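Local coordinates for conserved hypothetical alanine and leucine RICH protein (Mycobacterium tuberculosis, PDB 2WAM) that is of unknown function but belongs to the PAC2 family, as a representative of a duplicated gene family in actinobacteria, at residues Glu73-Ala78 and Gly149-Leu154; Gly179-Ala184 and Arg337-Gln342. All blocks are in the same frame, centred on the assembly; numbering follows the deposited sequence.

How the contacts relate
Contacts 1 and 2 lie side by side on one mixed beta sheet, their centres about 14 Å apart, and come in series along the chain, contact 1 closing before contact 2 opens. Strand 67-73 is flanked in the sheet by parallel strands 143-148 and 174-183: contact 1 joins the C-terminal ends of the first two, and contact 2 uses the end of the third. Residues 73-78 link them directly, since Ser76 OG lies 2.8 Å from Thr180 O and Phe75 packs on Leu339. Contact 1 also faces a second subunit, whereas contact 2 brings the C-terminal helix 333-343 back onto the sheet, so the subunit interface and the C-terminal helix lie at neighbouring strand ends.

Contact 1: Glu73-Ala78 and Gly149-Leu154; sequences EGFSDA and GLEPDL
Glu73 and Leu150 form a parallel beta bridge, their CA atoms 4.8 Å apart, where two neighbouring strands of the sheet run out into loops. Two backbone bonds straddle Leu150. Glu73 N donates to Gly149 O at 3.0 Å, in the carbonyl plane. Glu151 N donates to Glu73 O at 2.7 Å, the donor tilted 25° from the plane of the Glu73 carbonyl. Beyond the bridge the segments diverge, and Gly74 N turns to the syn lone pair of Asp77 OD2 (2.8 Å), tying the loop back on itself. Gly74 has phi 127°, where a CB would be pressed against the Glu73 carbonyl O.

The CG methylene of Glu73 lies beside the Gly149 carbonyl, and the carboxylate beyond it accepts from a water, OE2 to water 2.9 Å, that also bonds Gly149 N weakly. Glu151 leans the other way: with CG anti to the backbone N (chi1 177°), its extended chain carries OE1 to 3.4 Å from Gly74 C and OE2 to 3.6 Å from Phe75 CB.

These are packing contacts; the carboxylate's bonds lie outside the two segments. OE2 accepts from Ala219 N, and OE1 makes salt bridges to Arg113 and Arg110 of a second subunit. A buried carboxylate with two arginines at one oxygen would be expected to remain ionised. These intersubunit bonds, with Arg110 to Gly74 O, place the strand-end pairing at a subunit interface.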
loop_
_atom_site.group_PDB
_atom_site.type_symbol
_atom_site.label_atom_id
_atom_site.label_comp_id
_atom_site.label_asym_id
_atom_site.label_seq_id
_atom_site.Cartn_x
_atom_site.Cartn_y
_atom_site.Cartn_z
ATOM N N GLU A 73 -24.337 -2.366 16.512
ATOM C CA GLU A 73 -25.325 -3.422 16.356
ATOM C C GLU A 73 -24.692 -4.683 15.799
ATOM O O GLU A 73 -23.813 -4.610 14.950
ATOM C CB GLU A 73 -26.428 -2.975 15.406
ATOM C CG GLU A 73 -26.821 -1.529 15.552
ATOM C CD GLU A 73 -27.647 -1.050 14.381
ATOM O OE1 GLU A 73 -28.284 -1.899 13.718
ATOM O OE2 GLU A 73 -27.657 0.170 14.130
ATOM N N GLY A 74 -25.162 -5.837 16.261
ATOM C CA GLY A 74 -24.638 -7.105 15.793
ATOM C C GLY A 74 -24.182 -8.030 16.907
ATOM O O GLY A 74 -24.009 -9.226 16.691
ATOM N N PHE A 75 -23.996 -7.478 18.102
ATOM C CA PHE A 75 -23.603 -8.264 19.263
ATOM C C PHE A 75 -24.830 -8.792 19.998
ATOM O O PHE A 75 -25.167 -9.962 19.904
ATOM C CB PHE A 75 -22.739 -7.425 20.209
ATOM C CG PHE A 75 -22.365 -8.136 21.485
ATOM C CD1 PHE A 75 -22.445 -7.482 22.702
ATOM C CD2 PHE A 75 -21.938 -9.458 21.467
ATOM C CE1 PHE A 75 -22.105 -8.126 23.868
ATOM C CE2 PHE A 75 -21.600 -10.107 22.628
ATOM C CZ PHE A 75 -21.679 -9.445 23.829
ATOM N N SER A 76 -25.485 -7.913 20.740
ATOM C CA SER A 76 -26.733 -8.236 21.403
ATOM C C SER A 76 -27.654 -7.045 21.240
ATOM O O SER A 76 -27.344 -5.956 21.722
ATOM C CB SER A 76 -26.498 -8.504 22.886
ATOM O OG SER A 76 -27.721 -8.517 23.599
ATOM N N ASP A 77 -28.780 -7.264 20.564
ATOM C CA ASP A 77 -29.684 -6.187 20.168
ATOM C C ASP A 77 -31.128 -6.384 20.619
ATOM O O ASP A 77 -32.062 -6.146 19.851
ATOM C CB ASP A 77 -29.639 -6.018 18.656
ATOM C CG ASP A 77 -28.295 -5.543 18.184
ATOM O OD1 ASP A 77 -27.938 -4.404 18.543
ATOM O OD2 ASP A 77 -27.592 -6.309 17.487
ATOM N N ALA A 78 -31.302 -6.802 21.867
ATOM C CA ALA A 78 -32.625 -6.957 22.440
ATOM C C ALA A 78 -33.357 -5.623 22.440
ATOM O O ALA A 78 -32.806 -4.601 22.867
ATOM C CB ALA A 78 -32.528 -7.508 23.856
ATOM N N GLY A 149 -23.392 2.377 14.075
ATOM C CA GLY A 149 -23.444 1.513 12.907
ATOM C C GLY A 149 -23.303 0.045 13.271
ATOM O O GLY A 149 -23.546 -0.345 14.415
ATOM N N LEU A 150 -22.899 -0.772 12.300
ATOM C CA LEU A 150 -22.728 -2.214 12.517
ATOM C C LEU A 150 -21.440 -2.529 13.257
ATOM O O LEU A 150 -20.393 -1.981 12.940
ATOM C CB LEU A 150 -22.700 -2.965 11.182
ATOM C CG LEU A 150 -23.873 -2.715 10.243
ATOM C CD1 LEU A 150 -23.977 -3.808 9.210
ATOM C CD2 LEU A 150 -25.150 -2.644 11.037
ATOM N N GLU A 151 -21.513 -3.423 14.234
ATOM C CA GLU A 151 -20.305 -4.071 14.743
ATOM C C GLU A 151 -19.604 -4.792 13.589
ATOM O O GLU A 151 -20.221 -5.599 12.893
ATOM C CB GLU A 151 -20.668 -5.071 15.835
ATOM C CG GLU A 151 -19.505 -5.858 16.402
ATOM C CD GLU A 151 -19.976 -6.949 17.339
ATOM O OE1 GLU A 151 -20.776 -7.795 16.897
ATOM O OE2 GLU A 151 -19.564 -6.957 18.515
ATOM N N PRO A 152 -18.315 -4.495 13.369
ATOM C CA PRO A 152 -17.557 -5.183 12.317
ATOM C C PRO A 152 -17.393 -6.690 12.596
ATOM O O PRO A 152 -17.473 -7.114 13.743
ATOM C CB PRO A 152 -16.180 -4.498 12.356
ATOM C CG PRO A 152 -16.298 -3.333 13.302
ATOM C CD PRO A 152 -17.472 -3.606 14.186
ATOM N N ASP A 153 -17.175 -7.485 11.554
ATOM C CA ASP A 153 -16.804 -8.889 11.728
ATOM C C ASP A 153 -15.283 -8.995 11.799
ATOM O O ASP A 153 -14.735 -9.801 12.545
ATOM C CB ASP A 153 -17.300 -9.748 10.561
ATOM C CG ASP A 153 -18.793 -9.783 10.463
ATOM O OD1 ASP A 153 -19.360 -8.899 9.803
ATOM O OD2 ASP A 153 -19.402 -10.701 11.040
ATOM N N LEU A 154 -14.618 -8.160 11.013
ATOM C CA LEU A 154 -13.182 -8.244 10.827
ATOM C C LEU A 154 -12.420 -7.164 11.573
ATOM O O LEU A 154 -12.991 -6.143 11.957
ATOM C CB LEU A 154 -12.871 -8.121 9.340
ATOM C CG LEU A 154 -13.680 -9.067 8.462
ATOM C CD1 LEU A 154 -13.280 -8.890 7.020
ATOM C CD2 LEU A 154 -13.481 -10.521 8.910
HETATM O O HOH W 1 -26.252 2.045 15.788
#

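Contact 2: Gly179-Ala184 and Arg337-Gln342; sequences GTVPMA and RFLAQQ
Pro182 and Phe338 are at the centre of a helix-on-strand packing, in which the C-terminal helix crosses the end of strand 174-183 of the mixed sheet. The axes of strand 179-183 and helix 337-342 approach to 7.4 Å at an angle of 115°, and the nearest CA atoms, those of Val181 and Leu339, are 5.8 Å apart.

Phe338 buries more surface against the other segment than any other residue of this contact. Its ring presents one face to the backbone of Pro182 and Met183, with Pro182 C above the rim and Pro182 O over the same face. CG lies beside the backbone N, anti to the carbonyl carbon (chi1 -84°), which directs the ring along the strand toward Ala184. Met183 adds an oblique Met-aromatic contact, its SD 4.1 Å from Phe338 CD1 and 57° off the ring normal; the bend at chi2, together with chi1, brings SD back to the ring although the CB of Met183 points away from the helix.

At the CB end of Phe338, Val181 CG2 touches Phe338 CB at 4.0 Å, the two side chains crossing at about a right angle, while Val181 CB meets Leu339 CD1 at 4.1 Å.

Further out, backbone bonds to Val239 and Val241 of strand 234-242 hold the strand in place, and Phe335 and Glu334 extend the helix contact with Val181 and Met183. Thr246 touches both Pro182 and Gln342. One turn along the helix from Phe338, Gln342 lays its CG 3.8 Å from Pro182 CG, and its chain bends beyond that atom.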
loop_
_atom_site.group_PDB
_atom_site.type_symbol
_atom_site.label_atom_id
_atom_site.label_comp_id
_atom_site.label_asym_id
_atom_site.label_seq_id
_atom_site.Cartn_x
_atom_site.Cartn_y
_atom_site.Cartn_z
ATOM N N GLY A 179 -25.320 -1.074 25.585
ATOM C CA GLY A 179 -25.591 -2.489 25.444
ATOM C C GLY A 179 -27.013 -2.896 25.806
ATOM O O GLY A 179 -27.753 -2.166 26.482
ATOM N N THR A 180 -27.400 -4.075 25.329
ATOM C CA THR A 180 -28.639 -4.718 25.743
ATOM C C THR A 180 -28.333 -6.163 26.094
ATOM O O THR A 180 -27.321 -6.729 25.663
ATOM C CB THR A 180 -29.691 -4.789 24.613
ATOM O OG1 THR A 180 -29.330 -5.831 23.691
ATOM C CG2 THR A 180 -29.837 -3.472 23.873
ATOM N N VAL A 181 -29.229 -6.761 26.866
ATOM C CA VAL A 181 -29.214 -8.193 27.111
ATOM C C VAL A 181 -30.651 -8.578 27.445
ATOM O O VAL A 181 -31.348 -7.833 28.130
ATOM C CB VAL A 181 -28.228 -8.575 28.250
ATOM C CG1 VAL A 181 -28.587 -7.861 29.545
ATOM C CG2 VAL A 181 -28.199 -10.082 28.465
ATOM N N PRO A 182 -31.119 -9.712 26.916
ATOM C CA PRO A 182 -32.462 -10.179 27.286
ATOM C C PRO A 182 -32.411 -10.775 28.682
ATOM O O PRO A 182 -31.435 -11.440 28.993
ATOM C CB PRO A 182 -32.763 -11.275 26.257
ATOM C CG PRO A 182 -31.682 -11.154 25.203
ATOM C CD PRO A 182 -30.498 -10.554 25.884
ATOM N N MET A 183 -33.420 -10.518 29.509
ATOM C CA MET A 183 -33.470 -11.069 30.856
ATOM C C MET A 183 -34.895 -11.466 31.190
ATOM O O MET A 183 -35.854 -10.966 30.594
ATOM C CB MET A 183 -32.967 -10.055 31.891
ATOM C CG MET A 183 -31.524 -9.626 31.688
ATOM S SD MET A 183 -30.328 -10.899 32.153
ATOM C CE MET A 183 -30.452 -10.837 33.937
ATOM N N ALA A 184 -35.030 -12.378 32.143
ATOM C CA ALA A 184 -36.343 -12.748 32.641
ATOM C C ALA A 184 -36.910 -11.620 33.512
ATOM O O ALA A 184 -36.799 -11.657 34.734
ATOM C CB ALA A 184 -36.251 -14.037 33.422
ATOM N N ARG A 337 -25.710 -16.650 30.338
ATOM C CA ARG A 337 -26.458 -17.573 29.487
ATOM C C ARG A 337 -27.170 -16.847 28.353
ATOM O O ARG A 337 -27.228 -17.345 27.228
ATOM C CB ARG A 337 -27.468 -18.365 30.325
ATOM C CG ARG A 337 -28.368 -19.281 29.522
ATOM C CD ARG A 337 -29.196 -20.161 30.439
ATOM N NE ARG A 337 -30.245 -20.873 29.713
ATOM C CZ ARG A 337 -30.969 -21.870 30.220
ATOM N NH1 ARG A 337 -30.757 -22.288 31.461
ATOM N NH2 ARG A 337 -31.904 -22.455 29.482
ATOM N N PHE A 338 -27.701 -15.667 28.667
ATOM C CA PHE A 338 -28.464 -14.854 27.721
ATOM C C PHE A 338 -27.584 -14.083 26.739
ATOM O O PHE A 338 -27.881 -14.032 25.547
ATOM C CB PHE A 338 -29.365 -13.868 28.467
ATOM C CG PHE A 338 -30.682 -14.447 28.900
ATOM C CD1 PHE A 338 -31.028 -14.488 30.243
ATOM C CD2 PHE A 338 -31.580 -14.940 27.965
ATOM C CE1 PHE A 338 -32.242 -15.009 30.644
ATOM C CE2 PHE A 338 -32.794 -15.462 28.359
ATOM C CZ PHE A 338 -33.126 -15.498 29.701
ATOM N N LEU A 339 -26.515 -13.471 27.246
ATOM C CA LEU A 339 -25.599 -12.705 26.403
ATOM C C LEU A 339 -24.846 -13.614 25.424
ATOM O O LEU A 339 -24.714 -13.290 24.247
ATOM C CB LEU A 339 -24.607 -11.905 27.253
ATOM C CG LEU A 339 -23.827 -10.812 26.512
ATOM C CD1 LEU A 339 -24.633 -9.528 26.424
ATOM C CD2 LEU A 339 -22.483 -10.542 27.172
ATOM N N ALA A 340 -24.356 -14.749 25.917
ATOM C CA ALA A 340 -23.660 -15.717 25.075
ATOM C C ALA A 340 -24.588 -16.262 23.991
ATOM O O ALA A 340 -24.147 -16.590 22.889
ATOM C CB ALA A 340 -23.082 -16.863 25.922
ATOM N N GLN A 341 -25.874 -16.348 24.321
ATOM C CA GLN A 341 -26.889 -16.873 23.412
ATOM C C GLN A 341 -27.082 -15.945 22.223
ATOM O O GLN A 341 -27.211 -16.404 21.085
ATOM C CB GLN A 341 -28.216 -17.057 24.158
ATOM C CG GLN A 341 -29.389 -17.476 23.283
ATOM C CD GLN A 341 -30.719 -17.357 24.004
ATOM O OE1 GLN A 341 -30.813 -17.616 25.207
ATOM N NE2 GLN A 341 -31.754 -16.962 23.272
ATOM N N GLN A 342 -27.099 -14.640 22.509
ATOM C CA GLN A 342 -27.228 -13.589 21.500
ATOM C C GLN A 342 -25.953 -13.458 20.677
ATOM O O GLN A 342 -26.002 -13.316 19.452
ATOM C CB GLN A 342 -27.551 -12.246 22.169
ATOM C CG GLN A 342 -28.912 -12.207 22.848
ATOM C CD GLN A 342 -30.069 -12.442 21.878
ATOM O OE1 GLN A 342 -30.413 -11.569 21.082
ATOM N NE2 GLN A 342 -30.681 -13.622 21.955
#